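Local atomic coordinates of elongation factor G (Thermus thermophilus, PDB entry 2DY1), a protein that binds GTP and magnesium and, as expected of its family, probably acts as a GTPase in the elongation stage of translation. Residues Thr134-Gly139 and Pro162-Gly167. Sequence-based numbering, arbitrary orientation.
Sequences TKLDKG and PLYEGG. With GTP (guanosine-5'-triphosphate), chain C.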
loop_
_atom_site.group_PDB
_atom_site.type_symbol
_atom_site.label_atom_id
_atom_site.label_comp_id
_atom_site.label_asym_id
_atom_site.label_seq_id
_atom_site.Cartn_x
_atom_site.Cartn_y
_atom_site.Cartn_z
ATOM N N THR A 134 6.245 20.408 -12.452
ATOM C CA THR A 134 7.497 20.815 -11.817
ATOM C C THR A 134 8.698 20.554 -12.714
ATOM O O THR A 134 8.575 19.957 -13.772
ATOM C CB THR A 134 7.731 19.986 -10.563
ATOM O OG1 THR A 134 7.782 18.597 -10.944
ATOM C CG2 THR A 134 6.591 20.215 -9.552
ATOM N N LYS A 135 9.861 21.013 -12.254
ATOM C CA LYS A 135 11.130 20.774 -12.944
ATOM C C LYS A 135 11.266 21.232 -14.396
ATOM O O LYS A 135 12.124 20.722 -15.131
ATOM C CB LYS A 135 11.470 19.275 -12.853
ATOM C CG LYS A 135 11.584 18.764 -11.421
ATOM C CD LYS A 135 12.126 17.318 -11.388
ATOM C CE LYS A 135 12.479 16.868 -9.969
ATOM N NZ LYS A 135 13.198 15.540 -9.934
ATOM N N LEU A 136 10.441 22.181 -14.834
ATOM C CA LEU A 136 10.585 22.632 -16.215
ATOM C C LEU A 136 11.961 23.300 -16.407
ATOM O O LEU A 136 12.453 23.380 -17.540
ATOM C CB LEU A 136 9.457 23.603 -16.591
ATOM C CG LEU A 136 9.410 24.037 -18.065
ATOM C CD1 LEU A 136 9.146 22.821 -18.943
ATOM C CD2 LEU A 136 8.326 25.093 -18.277
ATOM N N ASP A 137 12.593 23.737 -15.322
ATOM C CA ASP A 137 13.902 24.394 -15.423
ATOM C C ASP A 137 14.968 23.430 -15.910
ATOM O O ASP A 137 16.052 23.854 -16.339
ATOM C CB ASP A 137 14.328 25.001 -14.083
ATOM C CG ASP A 137 14.387 23.970 -12.963
ATOM O OD1 ASP A 137 13.349 23.304 -12.719
ATOM O OD2 ASP A 137 15.464 23.838 -12.328
ATOM N N LYS A 138 14.672 22.137 -15.852
ATOM C CA LYS A 138 15.633 21.155 -16.317
ATOM C C LYS A 138 15.637 21.016 -17.851
ATOM O O LYS A 138 16.465 20.290 -18.399
ATOM C CB LYS A 138 15.402 19.822 -15.595
ATOM C CG LYS A 138 15.544 19.990 -14.080
ATOM C CD LYS A 138 15.455 18.686 -13.298
ATOM C CE LYS A 138 16.769 17.919 -13.319
ATOM N NZ LYS A 138 16.672 16.677 -12.495
ATOM N N GLY A 139 14.719 21.707 -18.543
ATOM C CA GLY A 139 14.730 21.701 -20.011
ATOM C C GLY A 139 13.674 21.079 -20.926
ATOM O O GLY A 139 13.835 21.100 -22.158
ATOM N N PRO A 162 4.398 28.549 -19.898
ATOM C CA PRO A 162 5.673 29.075 -19.413
ATOM C C PRO A 162 6.139 30.376 -20.035
ATOM O O PRO A 162 5.963 30.603 -21.245
ATOM C CB PRO A 162 6.650 27.939 -19.700
ATOM C CG PRO A 162 6.055 27.269 -20.917
ATOM C CD PRO A 162 4.561 27.350 -20.733
ATOM N N LEU A 163 6.707 31.243 -19.199
ATOM C CA LEU A 163 7.294 32.476 -19.712
ATOM C C LEU A 163 8.787 32.226 -19.839
ATOM O O LEU A 163 9.446 31.842 -18.878
ATOM C CB LEU A 163 7.049 33.654 -18.764
ATOM C CG LEU A 163 7.675 34.965 -19.234
ATOM C CD1 LEU A 163 6.946 35.413 -20.504
ATOM C CD2 LEU A 163 7.538 36.042 -18.152
ATOM N N TYR A 164 9.321 32.404 -21.046
ATOM C CA TYR A 164 10.746 32.217 -21.280
ATOM C C TYR A 164 11.422 33.522 -21.654
ATOM O O TYR A 164 10.797 34.421 -22.223
ATOM C CB TYR A 164 10.993 31.259 -22.445
ATOM C CG TYR A 164 10.671 29.814 -22.164
ATOM C CD1 TYR A 164 11.590 28.993 -21.507
ATOM C CD2 TYR A 164 9.457 29.264 -22.557
ATOM C CE1 TYR A 164 11.296 27.646 -21.252
ATOM C CE2 TYR A 164 9.164 27.933 -22.316
ATOM C CZ TYR A 164 10.077 27.128 -21.669
ATOM O OH TYR A 164 9.787 25.787 -21.457
ATOM N N GLU A 165 12.707 33.608 -21.335
ATOM C CA GLU A 165 13.527 34.757 -21.714
ATOM C C GLU A 165 14.806 34.123 -22.235
ATOM O O GLU A 165 15.542 33.469 -21.497
ATOM C CB GLU A 165 13.801 35.677 -20.514
ATOM C CG GLU A 165 12.604 36.524 -20.140
ATOM C CD GLU A 165 12.827 37.356 -18.888
ATOM O OE1 GLU A 165 13.920 37.240 -18.296
ATOM O OE2 GLU A 165 11.901 38.109 -18.504
ATOM N N GLY A 166 15.037 34.271 -23.535
ATOM C CA GLY A 166 16.230 33.701 -24.134
ATOM C C GLY A 166 16.435 32.231 -23.814
ATOM O O GLY A 166 17.549 31.808 -23.492
ATOM N N GLY A 167 15.364 31.448 -23.893
ATOM C CA GLY A 167 15.474 30.023 -23.619
ATOM C C GLY A 167 15.419 29.605 -22.158
ATOM O O GLY A 167 15.348 28.415 -21.864
HETATM P PG GTP C . 9.268 11.660 -3.045
HETATM O O1G GTP C . 10.533 10.682 -2.886
HETATM O O2G GTP C . 8.804 12.161 -1.593
HETATM O O3G GTP C . 8.158 11.052 -3.811
HETATM O O3B GTP C . 9.913 12.921 -3.813
HETATM P PB GTP C . 9.234 14.371 -3.929
HETATM O O1B GTP C . 8.175 14.317 -4.963
HETATM O O2B GTP C . 8.855 14.853 -2.579
HETATM O O3A GTP C . 10.425 15.231 -4.573
HETATM P PA GTP C . 11.469 16.102 -3.723
HETATM O O1A GTP C . 10.813 17.357 -3.294
HETATM O O2A GTP C . 12.087 15.235 -2.693
HETATM O "O5'" GTP C . 12.575 16.492 -4.822
HETATM C "C5'" GTP C . 13.476 15.480 -5.275
HETATM C "C4'" GTP C . 14.651 16.123 -6.008
HETATM O "O4'" GTP C . 14.087 16.975 -7.018
HETATM C "C3'" GTP C . 15.427 17.034 -5.054
HETATM O "O3'" GTP C . 16.800 17.066 -5.450
HETATM C "C2'" GTP C . 14.776 18.397 -5.289
HETATM O "O2'" GTP C . 15.729 19.429 -5.021
HETATM C "C1'" GTP C . 14.574 18.308 -6.801
HETATM N N9 GTP C . 13.578 19.277 -7.310
HETATM C C8 GTP C . 12.330 19.424 -6.869
HETATM N N7 GTP C . 11.680 20.289 -7.645
HETATM C C5 GTP C . 12.522 20.704 -8.588
HETATM C C6 GTP C . 12.408 21.590 -9.654
HETATM O O6 GTP C . 11.345 22.149 -9.921
HETATM N N1 GTP C . 13.532 21.814 -10.460
HETATM C C2 GTP C . 14.733 21.148 -10.186
HETATM N N2 GTP C . 15.802 21.356 -10.951
HETATM N N3 GTP C . 14.802 20.297 -9.152
HETATM C C4 GTP C . 13.739 20.068 -8.368
#
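Leu136 of a nucleotide-binding loop meets Pro162 of strand 156-165 on the side away from the base: Leu136 CD2 lies 3.6 Å from Pro162 CB, the two side chains crossing at about a right angle. Leu136 CD2 also lies 3.6 Å from Tyr164 OH, obliquely to the ring. The CB of Leu136 already points toward the strand, and CG anti to the backbone N (chi1 -174°) carries the methyls on to it. Trp169, Leu252 and Ala107 also touch Leu136.

One residue further on, the side chain turns away from that strand and reads the base. Asp137 OD1 accepts the N-H of GTP N1 (2.7 Å, 170°), and OD2 accepts one from the N2 amino group at 2.9 Å, less straight at 147°, so the carboxylate grips the guanine through both oxygens. An asparagine here would probably leave N1 or N2 facing an amide NH2 instead of an acceptor, weakening guanine recognition.

Lys135 gives its backbone N to GTP O6 (3.0 Å), and its extended chain lies flat over one face of the guanine, CG 3.4 Å from GTP C6, with NZ hydrogen-bonded to Gly19 O. Lys138 CG packs against GTP N2. Thr134-Lys135-Leu136-Asp137 is thus the TKxD form of the NKxD (G4) guanine-specificity motif of P-loop GTPases.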